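Local coordinates for piwi domain-containing protein (Vanderwaltozyma polyspora, PDB 5THE) that is the C-terminal lobe of a budding-yeast Argonaute, holds an RNA strand here, and carries the RNase H-like Piwi domain, at residues Gln393-Pro398 against Lys446-Pro451; Met416-Pro421 against Phe438-Gln443; Thr16-Leu21 against Ser29-Ala34; Phe342-Ser347 against Ile386-Arg391. All blocks are in the same frame, centred on the assembly; numbering follows the deposited sequence.

Interaction 1: residues Gln393-Pro398 against Lys446-Pro451; sequences QVRFIP and KGTGVP. With nucleotides of chain B.
On the RNA-binding surface of the Piwi domain, Arg-395 and Phe-396 pack against Val-450 and Pro-451 of a loop that holds the bound strand. Val-450 CG2 sits over the centre of one guanidinium face, with Arg-395 CZ 3.5 Å from Val-450 CG2. The bend at chi2 (-64°) brings Arg-395 CD against Gly-449 O and Thr-448 CG2. In the guanidinium plane, Arg-395 NH1 donates to Val-394 O at 2.9 Å, reaching it from above the carbonyl plane; NH1 also bonds Asn-392 O, while NH2 forms a salt bridge with an RNA phosphate. Pro-451 CG makes a CH-pi contact with Phe-396, 4.0 Å from the ring centroid and 18° off the normal. Water 1 bridges the backbones, accepting from Phe-396 N and lying 2.7 Å from Gly-449 O. The loop 446-451 meets the RNA through main-chain atoms: Val-450 N donates to OP1 of A6 of chain B at 2.8 Å, and Lys-446 N and O pinch the O2' of A5 of chain B. Beyond the contact, Phe-396 touches Ile-20 of strand 16-22 and Val-419 of strand 418-419, and Pro-451 touches Phe-438 and Gln-440 of strand 435-440.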
# COMPACT_ATOMS: atom_id res chain seq x y z
N GLN A 393 12.91 7.42 16.79
CA GLN A 393 12.72 8.24 17.98
C GLN A 393 12.68 9.73 17.68
O GLN A 393 12.33 10.52 18.56
CB GLN A 393 13.83 7.97 19.00
CG GLN A 393 13.67 6.65 19.76
CD GLN A 393 12.21 6.26 20.00
OE1 GLN A 393 11.62 5.51 19.23
NE2 GLN A 393 11.63 6.76 21.07
N VAL A 394 13.04 10.14 16.46
CA VAL A 394 13.09 11.56 16.12
C VAL A 394 11.68 12.12 16.10
O VAL A 394 10.76 11.52 15.52
CB VAL A 394 13.78 11.74 14.76
CG1 VAL A 394 13.85 13.19 14.41
CG2 VAL A 394 15.16 11.11 14.79
N ARG A 395 11.50 13.29 16.72
CA ARG A 395 10.26 14.04 16.61
C ARG A 395 10.58 15.46 16.19
O ARG A 395 11.61 16.01 16.58
CB ARG A 395 9.48 14.04 17.93
CG ARG A 395 9.04 12.66 18.39
CD ARG A 395 8.05 12.04 17.42
NE ARG A 395 7.56 10.76 17.91
CZ ARG A 395 8.15 9.58 17.70
NH1 ARG A 395 9.27 9.50 16.99
NH2 ARG A 395 7.60 8.48 18.18
N PHE A 396 9.68 16.04 15.38
CA PHE A 396 9.79 17.40 14.87
C PHE A 396 8.71 18.24 15.52
O PHE A 396 7.53 17.90 15.45
CB PHE A 396 9.61 17.44 13.35
CG PHE A 396 10.66 16.69 12.57
CD1 PHE A 396 11.90 16.40 13.13
CD2 PHE A 396 10.42 16.31 11.24
CE1 PHE A 396 12.87 15.73 12.41
CE2 PHE A 396 11.39 15.66 10.50
CZ PHE A 396 12.62 15.36 11.09
N ILE A 397 9.11 19.34 16.16
CA ILE A 397 8.18 20.23 16.84
C ILE A 397 8.23 21.57 16.13
O ILE A 397 9.32 22.10 15.90
CB ILE A 397 8.51 20.40 18.34
CG1 ILE A 397 8.57 19.04 19.04
CG2 ILE A 397 7.50 21.31 19.02
CD1 ILE A 397 7.38 18.14 18.75
N PRO A 398 7.10 22.15 15.77
CA PRO A 398 7.13 23.43 15.06
C PRO A 398 7.48 24.56 16.01
O PRO A 398 7.16 24.54 17.20
CB PRO A 398 5.71 23.57 14.51
CG PRO A 398 4.87 22.79 15.44
CD PRO A 398 5.73 21.63 15.91
N LYS A 446 -3.60 12.63 15.02
CA LYS A 446 -3.58 12.40 16.45
C LYS A 446 -2.12 12.36 16.88
O LYS A 446 -1.24 12.02 16.08
CB LYS A 446 -4.31 11.09 16.79
CG LYS A 446 -4.44 10.82 18.26
CD LYS A 446 -5.29 9.60 18.51
CE LYS A 446 -5.16 9.16 19.95
NZ LYS A 446 -5.23 10.33 20.85
N GLY A 447 -1.87 12.75 18.13
CA GLY A 447 -0.56 12.67 18.75
C GLY A 447 0.48 13.56 18.07
O GLY A 447 0.18 14.56 17.40
N THR A 448 1.74 13.19 18.26
CA THR A 448 2.84 13.86 17.60
C THR A 448 3.28 13.02 16.40
O THR A 448 3.55 11.83 16.54
CB THR A 448 3.99 14.08 18.57
OG1 THR A 448 3.48 14.80 19.69
CG2 THR A 448 5.10 14.88 17.91
N GLY A 449 3.34 13.64 15.23
CA GLY A 449 3.68 12.89 14.05
C GLY A 449 5.07 12.30 14.15
O GLY A 449 5.95 12.83 14.84
N VAL A 450 5.27 11.19 13.46
CA VAL A 450 6.57 10.54 13.38
C VAL A 450 7.06 10.68 11.94
O VAL A 450 6.41 10.17 11.03
CB VAL A 450 6.50 9.05 13.78
CG1 VAL A 450 7.91 8.42 13.71
CG2 VAL A 450 5.86 8.89 15.16
N PRO A 451 8.19 11.33 11.70
CA PRO A 451 8.69 11.44 10.33
C PRO A 451 9.20 10.11 9.82
O PRO A 451 9.55 9.20 10.58
CB PRO A 451 9.82 12.47 10.46
CG PRO A 451 10.32 12.30 11.89
CD PRO A 451 9.12 11.89 12.70
P A B 6 1.74 8.97 12.88
OP1 A B 6 2.89 9.93 12.80
OP2 A B 6 1.80 7.62 12.28
O5' A B 6 1.34 8.71 14.39
C5' A B 6 1.33 9.78 15.31
C4' A B 6 0.63 9.35 16.57
O4' A B 6 -0.73 8.99 16.25
C3' A B 6 1.20 8.12 17.26
O3' A B 6 2.32 8.42 18.07
C2' A B 6 0.00 7.62 18.04
O2' A B 6 -0.16 8.45 19.19
C1' A B 6 -1.14 7.92 17.06
N9 A B 6 -1.41 6.78 16.16
C8 A B 6 -0.77 6.50 14.98
N7 A B 6 -1.21 5.44 14.36
C5 A B 6 -2.21 4.99 15.20
C6 A B 6 -3.06 3.88 15.10
N6 A B 6 -3.02 3.03 14.07
N1 A B 6 -3.96 3.71 16.10
C2 A B 6 -3.98 4.59 17.12
N3 A B 6 -3.23 5.68 17.32
C4 A B 6 -2.36 5.81 16.31
P A B 5 -0.94 6.87 8.12
OP1 A B 5 0.29 7.30 7.40
OP2 A B 5 -1.21 5.44 8.39
O5' A B 5 -0.99 7.70 9.47
C5' A B 5 -0.82 9.10 9.44
C4' A B 5 -1.32 9.74 10.71
O4' A B 5 -2.74 9.50 10.84
C3' A B 5 -0.72 9.19 11.99
O3' A B 5 0.51 9.81 12.29
C2' A B 5 -1.80 9.47 13.02
O2' A B 5 -1.76 10.82 13.44
C1' A B 5 -3.07 9.29 12.19
N9 A B 5 -3.62 7.93 12.32
C8 A B 5 -3.29 6.79 11.63
N7 A B 5 -3.99 5.75 12.01
C5 A B 5 -4.82 6.26 13.01
C6 A B 5 -5.81 5.65 13.79
N6 A B 5 -6.10 4.36 13.69
N1 A B 5 -6.45 6.44 14.69
C2 A B 5 -6.13 7.75 14.78
N3 A B 5 -5.22 8.43 14.08
C4 A B 5 -4.60 7.60 13.21
O HOH W 1 7.62 14.81 14.20

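Interaction 2: residues Met416-Pro421 against Phe438-Gln443; sequences MGNVMP and FIQSHQ. With nucleotides of chain B.
Val-419 CG2 presses on the amide of Gln-440, 3.5 Å from Gln-440 CD, where strand 418-419 of the Piwi domain meets the end of strand 435-440. In the same buried contact, Pro-421 covers the turn that follows: its CA-H points at Gln-440 O (Pro-421 CA to Gln-440 O 3.4 Å, 159° at H), and its CB lies against Ser-441 O. Met-416 crosses the Gln-443 side chain at about a right angle. Polar linkage between the segments runs through two waters. Gln-440 NE2 donates to both, at 3.0 Å to water 2 and 2.9 Å to water 3. Water 2 also takes the N-H of Val-419 and contacts Asn-418 OD1, whereas water 3 donates to Val-419 O and His-442 O, so Gln-440 NE2 is linked through water to Asn-418, Val-419 and His-442. A second shell fixes Asn-418: OD1 accepts from Gly-449 N, and ND2 donates to Gly-447 O and to Met-416 O (3.0 Å), the latter lying near the amide plane. Ser-441 OG is bonded to Val-486 O. At the RNA, His-442 NE2 donates to OP1 of A6 of chain B at 2.8 Å and 149°, with the phosphate oxygen at the ring edge.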
# COMPACT_ATOMS: atom_id res chain seq x y z
N MET A 416 -2.23 21.22 12.85
CA MET A 416 -2.66 20.31 13.91
C MET A 416 -1.58 20.14 14.97
O MET A 416 -1.33 19.03 15.45
CB MET A 416 -3.09 18.96 13.33
CG MET A 416 -4.22 19.08 12.35
SD MET A 416 -4.44 17.57 11.42
CE MET A 416 -5.27 16.54 12.60
N GLY A 417 -0.92 21.23 15.32
CA GLY A 417 0.08 21.21 16.36
C GLY A 417 1.37 20.54 15.96
O GLY A 417 2.24 20.34 16.81
N ASN A 418 1.53 20.19 14.69
CA ASN A 418 2.68 19.44 14.22
C ASN A 418 3.34 20.19 13.08
O ASN A 418 2.80 21.17 12.56
CB ASN A 418 2.28 18.03 13.80
CG ASN A 418 2.12 17.11 15.00
OD1 ASN A 418 3.05 16.41 15.39
ND2 ASN A 418 0.95 17.14 15.62
N VAL A 419 4.54 19.75 12.70
CA VAL A 419 5.18 20.42 11.58
C VAL A 419 4.33 20.17 10.34
O VAL A 419 3.52 19.23 10.27
CB VAL A 419 6.64 19.96 11.36
CG1 VAL A 419 7.50 20.39 12.54
CG2 VAL A 419 6.72 18.43 11.19
N MET A 420 4.48 21.06 9.37
CA MET A 420 3.70 20.97 8.15
C MET A 420 3.99 19.66 7.43
O MET A 420 5.14 19.21 7.39
CB MET A 420 4.04 22.16 7.24
CG MET A 420 3.00 22.44 6.14
SD MET A 420 1.50 23.13 6.87
CE MET A 420 0.46 23.26 5.43
N PRO A 421 2.99 19.00 6.85
CA PRO A 421 3.38 18.04 5.82
C PRO A 421 3.86 18.77 4.54
O PRO A 421 3.43 19.88 4.35
CB PRO A 421 2.09 17.24 5.56
CG PRO A 421 0.98 18.04 6.16
CD PRO A 421 1.55 18.96 7.19
N PHE A 438 14.87 13.00 6.25
CA PHE A 438 13.58 12.77 6.88
C PHE A 438 12.52 13.53 6.09
O PHE A 438 12.76 14.65 5.63
CB PHE A 438 13.54 13.28 8.33
CG PHE A 438 14.42 12.53 9.28
CD1 PHE A 438 15.77 12.85 9.40
CD2 PHE A 438 13.89 11.54 10.10
CE1 PHE A 438 16.58 12.19 10.29
CE2 PHE A 438 14.70 10.87 11.01
CZ PHE A 438 16.04 11.19 11.11
N ILE A 439 11.34 12.92 5.96
CA ILE A 439 10.17 13.66 5.50
C ILE A 439 9.00 13.28 6.39
O ILE A 439 8.76 12.09 6.64
CB ILE A 439 9.81 13.40 4.02
CG1 ILE A 439 11.01 13.64 3.09
CG2 ILE A 439 8.69 14.32 3.60
CD1 ILE A 439 10.72 13.35 1.60
N GLN A 440 8.30 14.27 6.90
CA GLN A 440 7.04 14.04 7.59
C GLN A 440 5.98 14.44 6.59
O GLN A 440 5.70 15.62 6.41
CB GLN A 440 6.97 14.84 8.89
CG GLN A 440 5.76 14.58 9.73
CD GLN A 440 5.98 15.00 11.18
OE1 GLN A 440 7.11 14.93 11.68
NE2 GLN A 440 4.92 15.46 11.84
N SER A 441 5.43 13.46 5.89
CA SER A 441 4.61 13.73 4.71
C SER A 441 3.14 13.90 5.04
O SER A 441 2.39 14.43 4.21
CB SER A 441 4.80 12.58 3.70
OG SER A 441 4.71 11.34 4.41
N HIS A 442 2.72 13.51 6.24
CA HIS A 442 1.33 13.36 6.61
C HIS A 442 0.91 14.41 7.64
O HIS A 442 1.73 14.98 8.36
CB HIS A 442 1.09 11.97 7.19
CG HIS A 442 1.94 11.67 8.38
ND1 HIS A 442 3.30 11.49 8.30
CD2 HIS A 442 1.62 11.52 9.69
CE1 HIS A 442 3.79 11.25 9.51
NE2 HIS A 442 2.79 11.27 10.37
N GLN A 443 -0.39 14.64 7.70
CA GLN A 443 -0.99 15.32 8.84
C GLN A 443 -0.95 14.40 10.04
O GLN A 443 -1.32 13.23 9.95
CB GLN A 443 -2.46 15.66 8.55
CG GLN A 443 -2.66 16.67 7.47
CD GLN A 443 -2.46 18.12 7.87
OE1 GLN A 443 -2.40 18.97 7.04
NE2 GLN A 443 -2.39 18.39 9.12
P A B 5 -0.94 6.87 8.12
OP1 A B 5 0.29 7.30 7.40
OP2 A B 5 -1.21 5.44 8.39
O5' A B 5 -0.99 7.70 9.47
C5' A B 5 -0.82 9.10 9.44
C4' A B 5 -1.32 9.74 10.71
O4' A B 5 -2.74 9.50 10.84
C3' A B 5 -0.72 9.19 11.99
O3' A B 5 0.51 9.81 12.29
C2' A B 5 -1.80 9.47 13.02
O2' A B 5 -1.76 10.82 13.44
C1' A B 5 -3.07 9.29 12.19
N9 A B 5 -3.62 7.93 12.32
C8 A B 5 -3.29 6.79 11.63
N7 A B 5 -3.99 5.75 12.01
C5 A B 5 -4.82 6.26 13.01
C6 A B 5 -5.81 5.65 13.79
N6 A B 5 -6.10 4.36 13.69
N1 A B 5 -6.45 6.44 14.69
C2 A B 5 -6.13 7.75 14.78
N3 A B 5 -5.22 8.43 14.08
C4 A B 5 -4.60 7.60 13.21
P A B 6 1.74 8.97 12.88
OP1 A B 6 2.89 9.93 12.80
OP2 A B 6 1.80 7.62 12.28
O5' A B 6 1.34 8.71 14.39
C5' A B 6 1.33 9.78 15.31
C4' A B 6 0.63 9.35 16.57
O4' A B 6 -0.73 8.99 16.25
C3' A B 6 1.20 8.12 17.26
O3' A B 6 2.32 8.42 18.07
C2' A B 6 0.00 7.62 18.04
O2' A B 6 -0.16 8.45 19.19
C1' A B 6 -1.14 7.92 17.06
N9 A B 6 -1.41 6.78 16.16
C8 A B 6 -0.77 6.50 14.98
N7 A B 6 -1.21 5.44 14.36
C5 A B 6 -2.21 4.99 15.20
C6 A B 6 -3.06 3.88 15.10
N6 A B 6 -3.02 3.03 14.07
N1 A B 6 -3.96 3.71 16.10
C2 A B 6 -3.98 4.59 17.12
N3 A B 6 -3.23 5.68 17.32
C4 A B 6 -2.36 5.81 16.31
O HOH W 2 5.38 17.33 14.16
O HOH W 3 2.71 16.61 10.41

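Interaction 3: residues Thr16-Leu21 against Ser29-Ala34; sequences TKVDIL and SRILDA
Ser-29 turns its hydroxyl back onto the strand of Val-18. Its OG stands between the backbone N and the carbonyl carbon (chi1 80°), and from there it donates to Val-18 O at 2.7 Å. The same oxygen accepts Ser-29 N at 2.8 Å, and the two donors arrive from opposite faces of its carbonyl plane, so one acceptor is gripped twice by one residue. Val-18 N returns a bond to Ser-29 O at 3.0 Å, which makes this a hydrogen-bonded antiparallel pair; Thr-16 and Ile-31 form another through their own N and O atoms.

Two apolar branches lie against the hydroxyl. Val-18 holds CG1 between its N and carbonyl carbon (chi1 68°), placing it 3.5 Å from Ser-29 OG. That methyl also meets the tip of Ile-31, with Val-18 CG1 and Ile-31 CD1 3.8 Å apart, the two side chains crossing at a slant. Ile-20 brings the branch anti to its carbonyl carbon, and its CG2 lies 3.6 Å from Ser-29 OG. Thr-16, Val-18 and Ile-31 all touch Val-413 of strand 410-415.

Lys-17 and Arg-30, the non-hydrogen-bonded pair between, project to the other face. Lys-17 CG approaches Arg-30 CG to 4.4 Å. The charged ends stay apart, Lys-17 NZ being 6.3 Å from Arg-30 NE. Arg-30 instead bonds Lys-14 O through NH1 and pairs with Asp-426 through NH2. The short segments run at 140°, twisted from strictly antiparallel, as in a beta hairpin, here formed by strands 16-22 and 25-31.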
# COMPACT_ATOMS: atom_id res chain seq x y z
N THR A 16 9.66 25.73 1.41
CA THR A 16 9.67 26.80 2.40
C THR A 16 10.66 26.49 3.51
O THR A 16 10.55 25.45 4.17
CB THR A 16 8.27 26.97 2.98
OG1 THR A 16 7.40 27.42 1.95
CG2 THR A 16 8.29 27.97 4.13
N LYS A 17 11.60 27.40 3.74
CA LYS A 17 12.59 27.21 4.79
C LYS A 17 12.03 27.65 6.14
O LYS A 17 11.47 28.75 6.25
CB LYS A 17 13.86 28.00 4.49
CG LYS A 17 14.44 27.80 3.11
CD LYS A 17 15.92 28.19 3.12
CE LYS A 17 16.40 28.68 1.77
NZ LYS A 17 16.21 27.67 0.69
N VAL A 18 12.16 26.79 7.14
CA VAL A 18 11.81 27.15 8.52
C VAL A 18 12.56 26.21 9.46
O VAL A 18 12.71 25.02 9.18
CB VAL A 18 10.28 27.11 8.75
CG1 VAL A 18 9.75 25.68 8.70
CG2 VAL A 18 9.92 27.77 10.09
N ASP A 19 13.05 26.76 10.56
CA ASP A 19 13.65 25.93 11.59
C ASP A 19 12.57 25.19 12.36
O ASP A 19 11.45 25.67 12.53
CB ASP A 19 14.48 26.77 12.57
CG ASP A 19 15.82 27.20 12.00
OD1 ASP A 19 16.16 26.79 10.87
OD2 ASP A 19 16.53 27.95 12.70
N ILE A 20 12.92 24.00 12.85
CA ILE A 20 12.05 23.24 13.72
C ILE A 20 12.86 22.78 14.92
O ILE A 20 14.09 22.84 14.94
CB ILE A 20 11.41 22.02 13.02
CG1 ILE A 20 12.49 21.06 12.57
CG2 ILE A 20 10.54 22.43 11.83
CD1 ILE A 20 11.98 19.79 12.00
N LEU A 21 12.14 22.30 15.93
CA LEU A 21 12.75 21.77 17.13
C LEU A 21 12.74 20.25 17.06
O LEU A 21 11.76 19.64 16.62
CB LEU A 21 12.02 22.25 18.37
CG LEU A 21 12.81 22.46 19.66
CD1 LEU A 21 14.12 23.18 19.36
CD2 LEU A 21 11.96 23.29 20.63
N SER A 29 14.59 23.08 8.41
CA SER A 29 13.75 22.21 7.60
C SER A 29 13.31 22.97 6.36
O SER A 29 13.32 24.20 6.32
CB SER A 29 12.52 21.73 8.38
OG SER A 29 11.52 22.73 8.38
N ARG A 30 12.90 22.21 5.36
CA ARG A 30 12.19 22.76 4.22
C ARG A 30 10.85 22.05 4.09
O ARG A 30 10.75 20.85 4.35
CB ARG A 30 13.02 22.62 2.93
CG ARG A 30 14.32 23.40 2.97
CD ARG A 30 15.28 22.95 1.86
NE ARG A 30 15.77 21.60 2.12
CZ ARG A 30 15.37 20.51 1.47
NH1 ARG A 30 14.46 20.62 0.50
NH2 ARG A 30 15.87 19.31 1.78
N ILE A 31 9.82 22.79 3.73
CA ILE A 31 8.50 22.20 3.55
C ILE A 31 8.26 22.12 2.05
O ILE A 31 8.18 23.16 1.37
CB ILE A 31 7.42 22.99 4.28
CG1 ILE A 31 7.77 23.08 5.76
CG2 ILE A 31 6.04 22.34 4.12
CD1 ILE A 31 7.01 24.16 6.49
N LEU A 32 8.17 20.90 1.52
CA LEU A 32 7.88 20.67 0.12
C LEU A 32 6.40 20.87 -0.18
O LEU A 32 5.53 20.61 0.66
CB LEU A 32 8.30 19.26 -0.30
CG LEU A 32 9.79 18.93 -0.16
CD1 LEU A 32 10.11 17.56 -0.75
CD2 LEU A 32 10.65 20.00 -0.83
N ASP A 33 6.11 21.35 -1.39
CA ASP A 33 4.73 21.50 -1.80
C ASP A 33 4.08 20.14 -2.05
O ASP A 33 4.75 19.16 -2.37
CB ASP A 33 4.64 22.37 -3.06
CG ASP A 33 5.12 23.79 -2.82
OD1 ASP A 33 4.92 24.32 -1.70
OD2 ASP A 33 5.72 24.38 -3.74
N ALA A 34 2.77 20.08 -1.86
CA ALA A 34 2.03 18.89 -2.21
C ALA A 34 1.94 18.78 -3.73
O ALA A 34 1.98 19.79 -4.42
CB ALA A 34 0.62 18.93 -1.62

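Interaction 4: residues Phe342-Ser347 against Ile386-Arg391; sequences FRDGVS and IATVKR
Strands 342-344 and 386-389 run parallel at 31° between their short axes, joined by Arg-343 N donating to Ile-386 O at 2.7 Å and Thr-388 N donating to Arg-343 O at 3.0 Å.

Phe-342 and Ile-386 extend from the same face, side by side and pointing the same way, with Phe-342 CD1 3.9 Å from Ile-386 CB; Thr-388 CG2 lies at the ring's edge. Asp-344 also projects to this face, its CG anti to the backbone N (chi1 -167°). Its carboxylate is held by both oxygens. Lys-390 NZ meets Asp-344 OD1 at 2.7 Å in a salt bridge that uses the syn lone pair. Thr-388 OG1 donates to Asp-344 OD2 at 3.1 Å, approaching from above the carboxylate plane by 48°. Water 4 donates to Asp-344 OD2 at 2.7 Å and accepts from both N and NZ of Lys-390, closing a second, solvent-mediated link. On the other face, Val-346 CG1 packs on Ala-387 CB at 4.0 Å. Arg-343, bent at chi2 and chi3, reaches the carbonyls that follow it: NH1 donates to Asp-344 O and Gly-345 O, while NH2 pairs with Glu-358 and bonds Glu-311 O.

Asp-344 OD1 lies close to carboxylates of Asp-272 and Asp-496, an acidic cluster consistent with the active site of RNase H-like Piwi domains. The contact belongs to a beta-alpha-beta unit crossing over through helix 351-373. Strand 264-274 pairs with strand 339-344 and strand 452-459 with strand 383-389, while helix 465-475 packs on Phe-342 and Ile-386.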
# COMPACT_ATOMS: atom_id res chain seq x y z
N PHE A 342 11.86 0.60 -3.39
CA PHE A 342 11.67 1.06 -2.02
C PHE A 342 11.71 -0.14 -1.09
O PHE A 342 10.92 -1.07 -1.25
CB PHE A 342 10.34 1.80 -1.84
CG PHE A 342 10.36 3.19 -2.36
CD1 PHE A 342 10.75 4.25 -1.54
CD2 PHE A 342 9.99 3.45 -3.66
CE1 PHE A 342 10.76 5.54 -2.03
CE2 PHE A 342 10.00 4.75 -4.15
CZ PHE A 342 10.39 5.79 -3.32
N ARG A 343 12.62 -0.12 -0.13
CA ARG A 343 12.81 -1.26 0.76
C ARG A 343 12.40 -0.87 2.17
O ARG A 343 12.98 0.04 2.77
CB ARG A 343 14.26 -1.73 0.73
CG ARG A 343 14.54 -2.81 1.75
CD ARG A 343 13.71 -4.05 1.53
NE ARG A 343 14.50 -5.20 1.94
CZ ARG A 343 14.45 -5.72 3.16
NH1 ARG A 343 13.62 -5.20 4.05
NH2 ARG A 343 15.21 -6.76 3.47
N ASP A 344 11.41 -1.57 2.71
CA ASP A 344 10.93 -1.33 4.07
C ASP A 344 11.27 -2.52 4.95
O ASP A 344 11.50 -3.63 4.48
CB ASP A 344 9.41 -1.08 4.09
CG ASP A 344 8.94 -0.52 5.40
OD1 ASP A 344 7.82 -0.83 5.84
OD2 ASP A 344 9.71 0.24 6.01
N GLY A 345 11.24 -2.29 6.26
CA GLY A 345 11.41 -3.38 7.18
C GLY A 345 12.86 -3.79 7.22
O GLY A 345 13.18 -4.97 7.01
N VAL A 346 13.75 -2.82 7.46
CA VAL A 346 15.19 -3.06 7.36
C VAL A 346 15.92 -2.26 8.43
O VAL A 346 15.56 -1.12 8.74
CB VAL A 346 15.72 -2.72 5.95
CG1 VAL A 346 15.54 -1.23 5.64
CG2 VAL A 346 17.17 -3.13 5.82
N SER A 347 16.96 -2.88 9.00
CA SER A 347 17.81 -2.24 9.99
C SER A 347 18.95 -1.52 9.29
O SER A 347 19.38 -1.90 8.20
CB SER A 347 18.37 -3.26 10.98
OG SER A 347 17.37 -4.16 11.43
N ILE A 386 15.84 2.88 -2.34
CA ILE A 386 15.59 3.74 -1.19
C ILE A 386 15.04 2.91 -0.05
O ILE A 386 14.04 2.20 -0.21
CB ILE A 386 14.61 4.89 -1.52
CG1 ILE A 386 15.20 5.77 -2.62
CG2 ILE A 386 14.33 5.71 -0.25
CD1 ILE A 386 14.31 6.94 -3.00
N ALA A 387 15.69 3.00 1.11
CA ALA A 387 15.22 2.30 2.29
C ALA A 387 14.46 3.28 3.18
O ALA A 387 14.84 4.45 3.31
CB ALA A 387 16.39 1.67 3.05
N THR A 388 13.39 2.79 3.79
CA THR A 388 12.56 3.57 4.69
C THR A 388 12.56 2.95 6.08
O THR A 388 12.45 1.73 6.23
CB THR A 388 11.12 3.67 4.17
OG1 THR A 388 10.59 2.35 3.98
CG2 THR A 388 11.09 4.43 2.83
N VAL A 389 12.69 3.80 7.10
CA VAL A 389 12.51 3.40 8.49
C VAL A 389 11.45 4.35 9.06
O VAL A 389 11.72 5.54 9.24
CB VAL A 389 13.81 3.48 9.30
CG1 VAL A 389 13.56 3.19 10.78
CG2 VAL A 389 14.86 2.52 8.73
N LYS A 390 10.25 3.83 9.31
CA LYS A 390 9.18 4.74 9.70
C LYS A 390 8.95 4.80 11.20
O LYS A 390 8.32 5.76 11.67
CB LYS A 390 7.87 4.40 8.97
CG LYS A 390 7.42 2.98 9.04
CD LYS A 390 6.09 2.80 8.31
CE LYS A 390 6.15 1.62 7.39
NZ LYS A 390 6.80 0.45 8.03
N ARG A 391 9.45 3.85 11.97
CA ARG A 391 9.42 3.93 13.43
C ARG A 391 10.81 4.35 13.89
O ARG A 391 11.78 3.59 13.76
CB ARG A 391 9.00 2.61 14.07
CG ARG A 391 7.51 2.33 13.99
CD ARG A 391 7.15 1.08 14.80
NE ARG A 391 7.36 1.26 16.23
CZ ARG A 391 6.43 1.66 17.10
NH1 ARG A 391 5.19 1.92 16.67
NH2 ARG A 391 6.72 1.78 18.38
O HOH W 4 9.73 1.00 8.58

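From the N terminus, interaction 3 closes first, as the tight hairpin of strands 16-22 and 25-31. Interaction 4 follows in series, its loop holding helix 351-373 of the beta-alpha-beta unit. Interaction 1 then opens just after strand 383-389 and spans 47 residues, and interaction 2 both opens and closes within that span, so these two nest and none of the loops cross. The contacts also meet in space: Ile-397 N reaches Leu-21 O, joining interactions 1 and 3; Met-420 packs on Ile-31, joining 2 and 3; and Val-450 CG1 touches Lys-390 O, joining 1 and 4. The N-terminal hairpin is thereby tied to the Piwi core and, through interactions 1 and 2, to its RNA-holding loops.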